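Local coordinates for protein 3-methyladenine DNA glycosylase (Helicobacter pylori, PDB 1PU6) that excises alkylated bases such as 3-methyladenine from DNA, opening the base excision repair pathway, as a member of the helix-hairpin-helix glycosylase superfamily, at residues Ser87-Tyr90 with Asn91-Ala94; Ser51-Asn54 with Leu55-Phe59; Ser133-Ala136 with Ile137-Tyr140; Ser101-Ile104 with Leu105-Phe108. All coordinates share one frame; numbering follows the deposited sequence.

Contact 1 of 4, residues Ser87-Tyr90 with Asn91-Ala94; sequences SGFY and NQKA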
loop_
_atom_site.group_PDB
_atom_site.type_symbol
_atom_site.label_atom_id
_atom_site.label_comp_id
_atom_site.label_asym_id
_atom_site.label_seq_id
_atom_site.Cartn_x
_atom_site.Cartn_y
_atom_site.Cartn_z
ATOM N N SER A 87 -13.796 -5.889 6.834
ATOM C CA SER A 87 -13.271 -5.427 5.547
ATOM C C SER A 87 -13.805 -6.212 4.343
ATOM O O SER A 87 -13.349 -6.003 3.207
ATOM C CB SER A 87 -11.697 -5.313 5.542
ATOM O OG SER A 87 -11.073 -6.474 6.068
ATOM N N GLY A 88 -14.808 -7.053 4.589
ATOM C CA GLY A 88 -15.584 -7.689 3.524
ATOM C C GLY A 88 -14.864 -8.810 2.804
ATOM O O GLY A 88 -13.632 -9.006 2.962
ATOM N N PHE A 89 -15.608 -9.544 1.960
ATOM C CA PHE A 89 -14.990 -10.604 1.172
ATOM C C PHE A 89 -14.096 -11.469 2.015
ATOM O O PHE A 89 -12.964 -11.792 1.599
ATOM C CB PHE A 89 -14.209 -10.021 -0.019
ATOM C CG PHE A 89 -14.962 -8.963 -0.736
ATOM C CD1 PHE A 89 -14.631 -7.600 -0.564
ATOM C CD2 PHE A 89 -16.100 -9.295 -1.485
ATOM C CE1 PHE A 89 -15.387 -6.619 -1.196
ATOM C CE2 PHE A 89 -16.844 -8.305 -2.127
ATOM C CZ PHE A 89 -16.494 -6.973 -1.988
ATOM N N TYR A 90 -14.620 -11.852 3.180
ATOM C CA TYR A 90 -13.768 -12.337 4.267
ATOM C C TYR A 90 -13.311 -13.779 4.045
ATOM O O TYR A 90 -12.206 -14.117 4.452
ATOM C CB TYR A 90 -14.366 -12.086 5.664
ATOM C CG TYR A 90 -15.767 -12.652 5.809
ATOM C CD1 TYR A 90 -15.959 -13.990 6.130
ATOM C CD2 TYR A 90 -16.878 -11.820 5.643
ATOM C CE1 TYR A 90 -17.226 -14.525 6.270
ATOM C CE2 TYR A 90 -18.160 -12.347 5.772
ATOM C CZ TYR A 90 -18.321 -13.703 6.094
ATOM O OH TYR A 90 -19.610 -14.264 6.258
ATOM N N ASN A 91 -14.091 -14.595 3.346
ATOM C CA ASN A 91 -13.599 -15.929 2.987
ATOM C C ASN A 91 -12.452 -15.824 1.949
ATOM O O ASN A 91 -11.379 -16.480 2.106
ATOM C CB ASN A 91 -14.753 -16.841 2.469
ATOM C CG ASN A 91 -15.729 -17.180 3.566
ATOM O OD1 ASN A 91 -15.432 -17.996 4.447
ATOM N ND2 ASN A 91 -16.928 -16.554 3.535
ATOM N N GLN A 92 -12.633 -14.997 0.932
ATOM C CA GLN A 92 -11.549 -14.883 -0.094
ATOM C C GLN A 92 -10.289 -14.274 0.558
ATOM O O GLN A 92 -9.142 -14.707 0.266
ATOM C CB GLN A 92 -11.963 -13.978 -1.216
ATOM C CG GLN A 92 -12.987 -14.699 -2.122
ATOM C CD GLN A 92 -13.631 -13.738 -3.085
ATOM O OE1 GLN A 92 -13.165 -13.631 -4.247
ATOM N NE2 GLN A 92 -14.712 -13.039 -2.646
ATOM N N LYS A 93 -10.462 -13.234 1.376
ATOM C CA LYS A 93 -9.293 -12.533 1.953
ATOM C C LYS A 93 -8.552 -13.360 2.992
ATOM O O LYS A 93 -7.328 -13.334 3.040
ATOM C CB LYS A 93 -9.718 -11.187 2.510
ATOM C CG LYS A 93 -9.885 -10.211 1.352
ATOM C CD LYS A 93 -10.422 -8.901 1.865
ATOM C CE LYS A 93 -10.538 -7.876 0.751
ATOM N NZ LYS A 93 -11.266 -6.605 1.238
ATOM N N ALA A 94 -9.290 -14.137 3.794
ATOM C CA ALA A 94 -8.612 -15.056 4.714
ATOM C C ALA A 94 -7.746 -16.045 3.941
ATOM O O ALA A 94 -6.562 -16.234 4.273
ATOM C CB ALA A 94 -9.640 -15.805 5.633
HETATM O O HOH W 1 -19.258 -17.239 5.543
#
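The aromatic rings of Phe89 and Tyr90 are met in different ways by side chains of the first turn of helix 90-108. At the edge of the Phe89 ring, in its plane, sits the ammonium group of Lys93, with NZ 3.9 Å from CD1; the amide of Gln92 approaches the same residue obliquely, its plane almost perpendicular to the ring (87°). The ring of Tyr90 instead runs alongside the amide of Asn91, the two planes 44° apart and Asn91 ND2 lying 3.4 Å from Tyr90 CE1. A water ties the ends of this pair together, accepting from Asn91 ND2 at 3.2 Å and hydrogen-bonded to Tyr90 OH at 3.1 Å.

The backbone here begins helix 90-108. Phe89 occupies the N-cap position, and its carbonyl O accepts from Lys93 N at 2.9 Å. The side chain of Lys93 is fully extended and runs back past the turn, CD passing 3.4 Å from Gly88 O, until NZ donates to Ser87 O at 2.9 Å. Leu39 O and Gln41 O also accept from NZ, so three backbone carbonyls grip this ammonium.

Lys93 thereby joins the start of helix 90-108 to the C-terminal end of helix 31-39 and the loop beyond it, while Ala94 packs on Phe77, Leu80 and Ala81 of helix 77-83.

Contact 2 of 4, residues Ser51-Asn54 with Leu55-Phe59; sequences SLEN and LKNAF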
loop_
_atom_site.group_PDB
_atom_site.type_symbol
_atom_site.label_atom_id
_atom_site.label_comp_id
_atom_site.label_asym_id
_atom_site.label_seq_id
_atom_site.Cartn_x
_atom_site.Cartn_y
_atom_site.Cartn_z
ATOM N N SER A 51 -10.693 -4.620 11.088
ATOM C CA SER A 51 -10.138 -5.972 10.981
ATOM C C SER A 51 -8.792 -6.049 11.721
ATOM O O SER A 51 -8.514 -7.011 12.442
ATOM C CB SER A 51 -9.886 -6.298 9.491
ATOM O OG SER A 51 -11.161 -6.421 8.849
ATOM N N LEU A 52 -7.931 -5.042 11.504
ATOM C CA LEU A 52 -6.616 -5.075 12.188
ATOM C C LEU A 52 -6.796 -5.035 13.723
ATOM O O LEU A 52 -6.065 -5.717 14.462
ATOM C CB LEU A 52 -5.702 -3.950 11.691
ATOM C CG LEU A 52 -5.231 -4.076 10.223
ATOM C CD1 LEU A 52 -4.460 -2.823 9.856
ATOM C CD2 LEU A 52 -4.292 -5.303 10.048
ATOM N N GLU A 53 -7.799 -4.278 14.183
ATOM C CA GLU A 53 -8.104 -4.241 15.605
ATOM C C GLU A 53 -8.544 -5.615 16.104
ATOM O O GLU A 53 -8.098 -6.047 17.167
ATOM C CB GLU A 53 -9.190 -3.196 15.883
ATOM C CG GLU A 53 -9.305 -2.818 17.334
ATOM C CD GLU A 53 -10.522 -1.928 17.596
ATOM O OE1 GLU A 53 -10.716 -0.916 16.856
ATOM O OE2 GLU A 53 -11.298 -2.250 18.532
ATOM N N ASN A 54 -9.396 -6.323 15.342
ATOM C CA ASN A 54 -9.776 -7.670 15.753
ATOM C C ASN A 54 -8.556 -8.601 15.858
ATOM O O ASN A 54 -8.492 -9.412 16.792
ATOM C CB ASN A 54 -10.799 -8.289 14.762
ATOM C CG ASN A 54 -12.199 -7.656 14.866
ATOM O OD1 ASN A 54 -12.565 -7.021 15.891
ATOM N ND2 ASN A 54 -13.003 -7.851 13.821
ATOM N N LEU A 55 -7.618 -8.479 14.898
ATOM C CA LEU A 55 -6.404 -9.311 14.875
ATOM C C LEU A 55 -5.524 -9.025 16.095
ATOM O O LEU A 55 -4.949 -9.963 16.707
ATOM C CB LEU A 55 -5.588 -9.116 13.580
ATOM C CG LEU A 55 -6.283 -9.677 12.322
ATOM C CD1 LEU A 55 -5.506 -9.249 11.092
ATOM C CD2 LEU A 55 -6.337 -11.207 12.403
ATOM N N LYS A 56 -5.428 -7.757 16.482
ATOM C CA LYS A 56 -4.633 -7.394 17.679
ATOM C C LYS A 56 -5.318 -7.797 18.966
ATOM O O LYS A 56 -4.657 -8.274 19.889
ATOM C CB LYS A 56 -4.292 -5.894 17.700
ATOM C CG LYS A 56 -3.396 -5.524 16.538
ATOM C CD LYS A 56 -3.305 -4.027 16.340
ATOM C CE LYS A 56 -2.294 -3.715 15.256
ATOM N NZ LYS A 56 -1.708 -2.305 15.365
ATOM N N ASN A 57 -6.629 -7.653 19.007
ATOM C CA ASN A 57 -7.398 -8.010 20.203
ATOM C C ASN A 57 -7.450 -9.515 20.465
ATOM O O ASN A 57 -7.693 -9.948 21.609
ATOM C CB ASN A 57 -8.819 -7.475 20.061
ATOM C CG ASN A 57 -8.926 -5.933 20.210
ATOM O OD1 ASN A 57 -10.018 -5.379 19.976
ATOM N ND2 ASN A 57 -7.824 -5.239 20.587
ATOM N N ALA A 58 -7.255 -10.317 19.410
ATOM C CA ALA A 58 -7.166 -11.767 19.536
ATOM C C ALA A 58 -5.723 -12.222 19.704
ATOM O O ALA A 58 -5.465 -13.433 19.812
ATOM C CB ALA A 58 -7.810 -12.466 18.300
ATOM N N PHE A 59 -4.768 -11.270 19.699
ATOM C CA PHE A 59 -3.321 -11.590 19.814
ATOM C C PHE A 59 -2.770 -12.470 18.701
ATOM O O PHE A 59 -1.782 -13.194 18.863
ATOM C CB PHE A 59 -2.923 -12.089 21.250
ATOM C CG PHE A 59 -3.418 -11.171 22.330
ATOM C CD1 PHE A 59 -4.521 -11.506 23.111
ATOM C CD2 PHE A 59 -2.818 -9.919 22.509
ATOM C CE1 PHE A 59 -5.006 -10.636 24.074
ATOM C CE2 PHE A 59 -3.304 -9.017 23.497
ATOM C CZ PHE A 59 -4.393 -9.376 24.268
#
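A Schellman motif ends helix 45-57, and the last regular turns before it bring residues 51-54 against residues 55-58. Phe59 is where the chain leaves the helix, with a positive phi (61°) and its N bonded to Lys56 O at 3.0 Å. One step earlier, Ala58 N reaches Asn54 O at 3.0 Å through a noticeably bent N-H...O angle of 137°, in the last turn of the helix.

On the outer side, the amide of Asn57 folds back over the Glu53 carbonyl: CG stands 3.2 Å from Glu53 O, and Asn57 N bonds to that oxygen at 2.9 Å. With its CG anti to the backbone N (chi1 -164°), Glu53 carries an extended chain whose carboxylate crosses the Asn57 amide at a slant. The nearest approach there is between two acceptors, Glu53 OE2 and Asn57 OD1, at 3.7 Å, so this is proximity without a bond. The inner side is apolar, with Leu52 CD2 and Leu55 CD1 in loose contact at 4.3 Å. Lys56 lays its CG 3.4 Å from Leu52 O before its extended chain carries NZ to a salt bridge with Glu32.

Leu52 and Lys56 thus face helix 31-39, Leu55 packs on Leu80 and Cys83 of helix 77-83, and Asn54 ND2 bonds to Cys83 O at the C-terminal end of that same helix.

Contact 3 of 4, residues Ser133-Ala136 with Ile137-Tyr140; sequences SADA and ILCY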
loop_
_atom_site.group_PDB
_atom_site.type_symbol
_atom_site.label_atom_id
_atom_site.label_comp_id
_atom_site.label_asym_id
_atom_site.label_seq_id
_atom_site.Cartn_x
_atom_site.Cartn_y
_atom_site.Cartn_z
ATOM N N SER A 133 -2.653 -3.812 -4.704
ATOM C CA SER A 133 -2.199 -4.475 -3.465
ATOM C C SER A 133 -0.726 -4.883 -3.581
ATOM O O SER A 133 0.056 -4.675 -2.592
ATOM C CB SER A 133 -3.032 -5.728 -3.164
ATOM O OG SER A 133 -4.325 -5.363 -2.616
ATOM N N ALA A 134 -0.311 -5.441 -4.734
ATOM C CA ALA A 134 1.124 -5.851 -4.880
ATOM C C ALA A 134 2.040 -4.595 -4.749
ATOM O O ALA A 134 3.079 -4.614 -4.060
ATOM C CB ALA A 134 1.388 -6.470 -6.239
ATOM N N ASP A 135 1.655 -3.529 -5.419
ATOM C CA ASP A 135 2.514 -2.309 -5.350
ATOM C C ASP A 135 2.504 -1.669 -3.965
ATOM O O ASP A 135 3.539 -1.106 -3.512
ATOM C CB ASP A 135 2.058 -1.339 -6.399
ATOM C CG ASP A 135 2.472 -1.781 -7.798
ATOM O OD1 ASP A 135 1.896 -1.277 -8.791
ATOM O OD2 ASP A 135 3.320 -2.697 -7.992
ATOM N N ALA A 136 1.360 -1.728 -3.276
ATOM C CA ALA A 136 1.302 -1.176 -1.908
ATOM C C ALA A 136 2.200 -1.983 -0.965
ATOM O O ALA A 136 2.867 -1.422 -0.071
ATOM C CB ALA A 136 -0.160 -1.137 -1.388
ATOM N N ILE A 137 2.264 -3.311 -1.173
ATOM C CA ILE A 137 3.213 -4.105 -0.386
ATOM C C ILE A 137 4.661 -3.664 -0.722
ATOM O O ILE A 137 5.505 -3.435 0.174
ATOM C CB ILE A 137 3.006 -5.626 -0.687
ATOM C CG1 ILE A 137 1.641 -6.096 -0.146
ATOM C CG2 ILE A 137 4.224 -6.477 -0.123
ATOM C CD1 ILE A 137 1.203 -7.519 -0.659
ATOM N N LEU A 138 4.987 -3.564 -2.031
ATOM C CA LEU A 138 6.376 -3.179 -2.411
ATOM C C LEU A 138 6.806 -1.803 -1.833
ATOM O O LEU A 138 7.946 -1.643 -1.300
ATOM C CB LEU A 138 6.551 -3.113 -3.929
ATOM C CG LEU A 138 6.489 -4.493 -4.580
ATOM C CD1 LEU A 138 6.374 -4.394 -6.102
ATOM C CD2 LEU A 138 7.649 -5.430 -4.209
ATOM N N CYS A 139 5.919 -0.821 -1.928
ATOM C CA CYS A 139 6.253 0.516 -1.407
ATOM C C CYS A 139 6.170 0.582 0.108
ATOM O O CYS A 139 7.165 0.901 0.781
ATOM C CB CYS A 139 5.284 1.586 -2.041
ATOM S SG CYS A 139 5.655 3.224 -1.457
ATOM N N TYR A 140 4.989 0.301 0.675
ATOM C CA TYR A 140 4.735 0.610 2.085
ATOM C C TYR A 140 5.161 -0.475 3.066
ATOM O O TYR A 140 5.240 -0.201 4.265
ATOM C CB TYR A 140 3.233 0.877 2.304
ATOM C CG TYR A 140 2.794 2.093 1.527
ATOM C CD1 TYR A 140 3.048 3.403 2.051
ATOM C CD2 TYR A 140 2.048 1.956 0.334
ATOM C CE1 TYR A 140 2.590 4.553 1.406
ATOM C CE2 TYR A 140 1.584 3.127 -0.354
ATOM C CZ TYR A 140 1.873 4.403 0.201
ATOM O OH TYR A 140 1.455 5.510 -0.488
#
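Ala136 and Tyr140 touch through the methyl CB of the alanine and CD2 of the tyrosine, 4.2 Å apart. The Ala136 carbonyl lies at the edge of the ring, near its plane, with O 3.5 Å from CD2, and also accepts from Tyr140 N at 2.8 Å. Cys139 covers one face of the ring: its SG, anti to its own backbone N (chi1 -179°), stands over the ring centre, 4.0 Å above the plane. This turn, 137-140, is widened to pi-type geometry. A turn away, Ile137 rests CG1 on Ser133 O at 3.2 Å, and Leu138 CD1 passes Asp135 OD2 at 4.0 Å, a van der Waals contact of methyl and carboxylate.

The next shell fixes these groups in place. Tyr140 OH bonds to Ala200 O on helix 195-203, and its ring also meets that of Trp25. Ile137 lodges against Leu34, Ala37 and Val38 of helix 31-39, where Ser133 OG finds Ala37 O. Ala134 and Leu138 face Leu123 of helix 120-124. Together with the glycine-rich turn between them, helices 120-124 and 131-141 probably form the helix-hairpin-helix element of the superfamily, as the sequence and topology suggest.

Every residue here is buried, so Ser133, Asp135 and Tyr140 find polar partners inside the protein. Asp135 OD1 has three: Arg120 in a salt bridge, with Tyr167 and Gln171 as further donors. Such a gathering of donors would be expected to favour the ionised carboxylate despite its burial, and these bonds tie helix 131-141 to helices 120-124 and 167-179.

Contact 4 of 4, residues Ser101-Ile104 with Leu105-Phe108; sequences SGNI and LKDF. Unlike the reference sequence in segment 101-104: Gly102 (reference Lys).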
loop_
_atom_site.group_PDB
_atom_site.type_symbol
_atom_site.label_atom_id
_atom_site.label_comp_id
_atom_site.label_asym_id
_atom_site.label_seq_id
_atom_site.Cartn_x
_atom_site.Cartn_y
_atom_site.Cartn_z
ATOM N N SER A 101 1.173 -15.805 3.017
ATOM C CA SER A 101 2.116 -15.947 4.109
ATOM C C SER A 101 2.892 -17.262 4.022
ATOM O O SER A 101 4.099 -17.281 4.238
ATOM C CB SER A 101 1.370 -15.845 5.459
ATOM O OG SER A 101 0.835 -14.497 5.564
ATOM N N GLY A 102 2.199 -18.372 3.737
ATOM C CA GLY A 102 2.894 -19.642 3.546
ATOM C C GLY A 102 3.927 -19.592 2.405
ATOM O O GLY A 102 5.022 -20.169 2.494
ATOM N N ASN A 103 3.596 -18.899 1.324
ATOM C CA ASN A 103 4.531 -18.880 0.183
ATOM C C ASN A 103 5.717 -17.949 0.441
ATOM O O ASN A 103 6.830 -18.171 -0.062
ATOM C CB ASN A 103 3.782 -18.482 -1.112
ATOM C CG ASN A 103 3.079 -19.640 -1.736
ATOM O OD1 ASN A 103 3.522 -20.795 -1.617
ATOM N ND2 ASN A 103 2.005 -19.383 -2.418
ATOM N N ILE A 104 5.511 -16.919 1.269
ATOM C CA ILE A 104 6.664 -16.072 1.658
ATOM C C ILE A 104 7.672 -16.921 2.433
ATOM O O ILE A 104 8.890 -16.864 2.213
ATOM C CB ILE A 104 6.225 -14.872 2.531
ATOM C CG1 ILE A 104 5.433 -13.869 1.685
ATOM C CG2 ILE A 104 7.481 -14.174 3.177
ATOM C CD1 ILE A 104 4.827 -12.712 2.536
ATOM N N LEU A 105 7.176 -17.714 3.367
ATOM C CA LEU A 105 8.096 -18.586 4.141
ATOM C C LEU A 105 8.807 -19.578 3.227
ATOM O O LEU A 105 10.048 -19.805 3.356
ATOM C CB LEU A 105 7.298 -19.316 5.241
ATOM C CG LEU A 105 6.803 -18.397 6.386
ATOM C CD1 LEU A 105 5.680 -19.066 7.211
ATOM C CD2 LEU A 105 7.986 -17.973 7.297
ATOM N N LYS A 106 8.063 -20.186 2.316
ATOM C CA LYS A 106 8.657 -21.170 1.399
ATOM C C LYS A 106 9.760 -20.611 0.504
ATOM O O LYS A 106 10.820 -21.258 0.342
ATOM C CB LYS A 106 7.540 -21.797 0.541
ATOM C CG LYS A 106 8.063 -22.927 -0.358
ATOM C CD LYS A 106 6.864 -23.690 -0.953
ATOM C CE LYS A 106 6.079 -22.866 -1.962
ATOM N NZ LYS A 106 6.898 -22.452 -3.181
ATOM N N ASP A 107 9.530 -19.414 -0.046
ATOM C CA ASP A 107 10.444 -18.877 -1.085
ATOM C C ASP A 107 11.517 -17.940 -0.560
ATOM O O ASP A 107 12.597 -17.752 -1.206
ATOM C CB ASP A 107 9.647 -18.218 -2.211
ATOM C CG ASP A 107 8.871 -19.254 -3.028
ATOM O OD1 ASP A 107 7.996 -18.820 -3.822
ATOM O OD2 ASP A 107 9.066 -20.529 -2.933
ATOM N N PHE A 108 11.233 -17.304 0.568
ATOM C CA PHE A 108 12.163 -16.308 1.116
ATOM C C PHE A 108 12.676 -16.575 2.526
ATOM O O PHE A 108 13.577 -15.873 2.993
ATOM C CB PHE A 108 11.495 -14.921 1.093
ATOM C CG PHE A 108 11.079 -14.502 -0.281
ATOM C CD1 PHE A 108 12.032 -14.029 -1.211
ATOM C CD2 PHE A 108 9.723 -14.560 -0.668
ATOM C CE1 PHE A 108 11.661 -13.612 -2.499
ATOM C CE2 PHE A 108 9.336 -14.177 -1.988
ATOM C CZ PHE A 108 10.299 -13.693 -2.902
#
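Lys106 leans on residues 102 and 103 from its first side-chain carbon onward. CB lies 3.6 Å from Gly102 O, the carbonyl that also accepts from Lys106 N, and nearly as close to Asn103 O. Further out the chain folds twice, at chi3 (69°) and chi4 (62°), and this brings CE to 3.3 Å from Asn103 OD1, the two side chains running side by side. The ammonium ends beyond that oxygen and turns to its sequence neighbour: NZ donates to Asp107 OD2 at 2.9 Å, meeting the carboxylate on its syn side, 29° out of plane, in a salt bridge. The two bends turn NZ back toward Asp107 rather than straight out from the helix.

All of this belongs to the last turns of helix 90-108, inside the helical HhH-GPD region. Gly102, which differs from the reference sequence, contributes its backbone carbonyl.

The other carboxylate oxygen, Asp107 OD1, receives Trp122 NE1, while Asn103 ND2 is taken by Gln126 OE1; both bonds point to helix 120-124 and the loop after it. On the buried side Phe108 has its edge toward Ile104, whose carbonyl O lies near the ring plane, 3.8 Å from CD2, and accepts from Phe108 N at 2.9 Å. The side chains themselves meet loosely, Ile104 CG2 standing 4.5 Å from Phe108 CD2. Trp122 makes an edge-to-face pair with the Phe108 ring, Leu105 rests on Leu69 and Ala73 of helix 65-74, and Ile104 touches Phe114, Leu34 and Trp122.

In the fold
Contacts 1 and 2 meet directly, Ser87 OG standing 2.8 Å from Ser51 OG in a probable hydrogen bond, although their centres are about 15 Å apart. Contacts 1 and 4 mark the start and end of one helix, 90-108, with centres about 21 Å apart. Contact 3 is the central one, about 4 Å from the centre of the chain, against 18 to 20 Å for the others; its nearest atoms are about 7 Å from those of contact 4. Helix 31-39 is common ground, giving partners to all four. Helix 120-124, the likely first helix of the helix-hairpin-helix element, gives partners to both contact 3 and contact 4.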